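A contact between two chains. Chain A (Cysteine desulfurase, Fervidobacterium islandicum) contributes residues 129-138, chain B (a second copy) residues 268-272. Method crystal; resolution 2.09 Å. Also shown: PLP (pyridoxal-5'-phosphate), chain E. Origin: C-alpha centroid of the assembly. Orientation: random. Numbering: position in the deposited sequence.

Chain A (129-138) SQVEHHANLV
Chain B, residues 268-272: KVTFE

Val B269, in a strand (phi/psi -123/129, chi1 t), points its CA-to-CB bond toward chain A and meets three residues there. Its CG1 lies 3.7 Å from CD2 of Leu A137 (-141/-59, chi1 t, chi2 t), the N-cap residue, whose own CA-to-CB bond points toward chain B, and its CG2 lies 4.0 Å from CG2 of Val A138 (-61/-39, chi1 t), in the helix that follows. The same CG2 sits over one face of the His A134 ring, 3.7 Å from the centroid and 11° off the normal, a CH-pi contact; NE2 of His A134 comes within 3.6 Å of CB of Val B269. His A134 (-48/-35, chi1 -70°, chi2 160°), in the 3-10 segment 134-135, starts sideways, yet its ring end comes nearer to chain B.

The backbones stay apart, with CA atoms 7.5 Å apart at Val A138 and Val B269 and 7.9 Å at Gln A130 and Phe B271, so side chains bridge the gap. After the strand, Thr B270 (-117/176, chi1 p) points its CA-to-CB bond away from chain A, while its O lies 4.1 Å from CD2 of Leu A137. Phe B271 (-59/-23, chi1 -70°, chi2 -53°) sets its ring obliquely to two neighbours: CD1 is 4.3 Å from CD1 of Leu A137, and CZ is 3.6 Å from CG of Gln A130 (-67/-19, chi1 m, chi2 t). Gln A130 NE2 also lies 3.7 Å from Phe B271 CE2; its OE1 is hydrogen-bonded elsewhere in the structure.

No hydrogen bond crosses the contact; polar groups instead brace each chain. Ser A129 to Glu A132 form a type I turn, where Ser A129 OG donates to Glu A132 OE1 (2.7 Å). Asn A136 ND2 donates to Glu A132 OE2 (3.0 Å). Leu A137 N and Val A138 N both donate to His A134 O, at 3.1 and 2.8 Å. In chain B, Glu B272 N donates to Thr B270 OG1 (3.0 Å).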

# COMPACT_ATOMS: atom_id res chain seq x y z
N SER A 129 -2.29 23.56 -11.02
CA SER A 129 -2.38 24.86 -10.39
C SER A 129 -1.14 25.13 -9.53
O SER A 129 -0.43 24.21 -9.13
CB SER A 129 -3.65 24.95 -9.57
OG SER A 129 -3.37 24.69 -8.22
N GLN A 130 -0.90 26.42 -9.22
CA GLN A 130 0.19 26.82 -8.38
C GLN A 130 0.04 26.36 -6.92
O GLN A 130 1.02 26.37 -6.17
CB GLN A 130 0.39 28.36 -8.40
CG GLN A 130 1.16 28.82 -9.60
CD GLN A 130 1.55 30.32 -9.62
OE1 GLN A 130 0.92 31.17 -9.02
NE2 GLN A 130 2.63 30.60 -10.35
N VAL A 131 -1.15 26.02 -6.48
CA VAL A 131 -1.31 25.64 -5.10
C VAL A 131 -1.27 24.11 -4.89
O VAL A 131 -1.58 23.62 -3.79
CB VAL A 131 -2.62 26.22 -4.53
CG1 VAL A 131 -2.76 27.69 -4.94
CG2 VAL A 131 -3.83 25.48 -5.00
N GLU A 132 -0.89 23.33 -5.90
CA GLU A 132 -0.89 21.83 -5.73
C GLU A 132 0.10 21.35 -4.64
O GLU A 132 1.19 21.90 -4.45
CB GLU A 132 -0.58 21.12 -7.00
CG GLU A 132 -1.52 21.42 -8.15
CD GLU A 132 -2.97 21.17 -7.77
OE1 GLU A 132 -3.87 21.99 -8.15
OE2 GLU A 132 -3.21 20.12 -7.11
N HIS A 133 -0.36 20.38 -3.91
CA HIS A 133 0.45 19.49 -3.11
C HIS A 133 1.52 18.81 -3.99
O HIS A 133 1.32 18.59 -5.18
CB HIS A 133 -0.51 18.51 -2.41
CG HIS A 133 0.14 17.60 -1.39
ND1 HIS A 133 1.00 16.58 -1.75
CD2 HIS A 133 -0.02 17.52 -0.06
CE1 HIS A 133 1.38 15.94 -0.66
NE2 HIS A 133 0.79 16.49 0.38
N HIS A 134 2.70 18.55 -3.40
CA HIS A 134 3.79 17.86 -4.11
C HIS A 134 3.31 16.60 -4.84
O HIS A 134 3.81 16.30 -5.90
CB HIS A 134 4.95 17.52 -3.15
CG HIS A 134 5.68 18.74 -2.69
ND1 HIS A 134 6.48 18.76 -1.56
CD2 HIS A 134 5.64 20.01 -3.16
CE1 HIS A 134 6.94 19.99 -1.39
NE2 HIS A 134 6.43 20.77 -2.34
N ALA A 135 2.35 15.90 -4.27
CA ALA A 135 1.80 14.66 -4.89
C ALA A 135 1.17 14.85 -6.26
O ALA A 135 1.18 13.94 -7.12
CB ALA A 135 0.79 14.07 -3.98
N ASN A 136 0.61 16.05 -6.46
CA ASN A 136 0.03 16.46 -7.76
C ASN A 136 0.88 17.53 -8.46
O ASN A 136 0.38 18.34 -9.26
CB ASN A 136 -1.42 16.94 -7.58
CG ASN A 136 -2.19 16.91 -8.91
OD1 ASN A 136 -1.90 16.09 -9.78
ND2 ASN A 136 -3.20 17.78 -9.04
N LEU A 137 2.20 17.51 -8.21
CA LEU A 137 3.10 18.48 -8.79
C LEU A 137 4.40 17.78 -9.19
O LEU A 137 4.73 17.72 -10.37
CB LEU A 137 3.30 19.71 -7.90
CG LEU A 137 4.12 20.87 -8.50
CD1 LEU A 137 3.70 22.20 -7.92
CD2 LEU A 137 5.60 20.69 -8.27
N VAL A 138 5.07 17.16 -8.24
CA VAL A 138 6.35 16.54 -8.52
C VAL A 138 6.27 15.44 -9.56
O VAL A 138 7.17 15.38 -10.39
CB VAL A 138 7.03 16.00 -7.26
CG1 VAL A 138 8.42 15.46 -7.59
CG2 VAL A 138 7.09 17.12 -6.25
N LYS B 268 14.01 19.69 -2.18
CA LYS B 268 13.56 21.01 -2.62
C LYS B 268 12.66 20.85 -3.80
O LYS B 268 13.05 20.17 -4.78
CB LYS B 268 14.78 21.84 -3.14
CG LYS B 268 14.99 23.14 -2.42
CD LYS B 268 15.66 22.81 -1.07
CE LYS B 268 15.20 23.72 0.08
NZ LYS B 268 13.99 23.20 0.80
N VAL B 269 11.54 21.58 -3.80
CA VAL B 269 10.66 21.59 -4.97
C VAL B 269 10.46 23.03 -5.50
O VAL B 269 10.10 23.88 -4.76
CB VAL B 269 9.25 20.99 -4.60
CG1 VAL B 269 8.34 21.08 -5.79
CG2 VAL B 269 9.43 19.54 -4.14
N THR B 270 10.65 23.26 -6.79
CA THR B 270 10.19 24.51 -7.42
C THR B 270 9.15 24.16 -8.48
O THR B 270 8.92 22.98 -8.79
CB THR B 270 11.31 25.28 -8.14
OG1 THR B 270 11.71 24.57 -9.31
CG2 THR B 270 12.49 25.56 -7.25
N PHE B 271 8.54 25.17 -9.10
CA PHE B 271 7.63 24.95 -10.23
C PHE B 271 8.29 24.23 -11.40
O PHE B 271 7.60 23.58 -12.19
CB PHE B 271 6.99 26.28 -10.69
CG PHE B 271 6.00 26.86 -9.70
CD1 PHE B 271 4.97 26.12 -9.23
CD2 PHE B 271 6.12 28.18 -9.28
CE1 PHE B 271 4.06 26.66 -8.35
CE2 PHE B 271 5.24 28.73 -8.42
CZ PHE B 271 4.20 27.99 -7.96
N GLU B 272 9.63 24.30 -11.51
CA GLU B 272 10.34 23.73 -12.63
C GLU B 272 11.28 22.57 -12.31
O GLU B 272 11.68 21.83 -13.22
CB GLU B 272 11.21 24.84 -13.31
CG GLU B 272 10.47 26.10 -13.78
CD GLU B 272 10.30 27.17 -12.70
OE1 GLU B 272 9.47 28.07 -12.93
OE2 GLU B 272 10.98 27.14 -11.62
N1 PLP E . -3.03 16.13 -2.00
C2 PLP E . -3.61 16.80 -1.04
C2A PLP E . -4.34 18.07 -1.33
C3 PLP E . -3.48 16.26 0.32
O3 PLP E . -4.04 16.94 1.31
C4 PLP E . -2.79 15.00 0.56
C4A PLP E . -2.70 14.36 1.85
C5 PLP E . -2.14 14.36 -0.60
C6 PLP E . -2.31 14.99 -1.79
C5A PLP E . -1.30 13.09 -0.47
O4P PLP E . -1.83 11.97 0.22
P PLP E . -1.02 10.65 0.69
O1P PLP E . -0.55 9.93 -0.52
O2P PLP E . 0.02 11.23 1.60
O3P PLP E . -2.12 9.91 1.39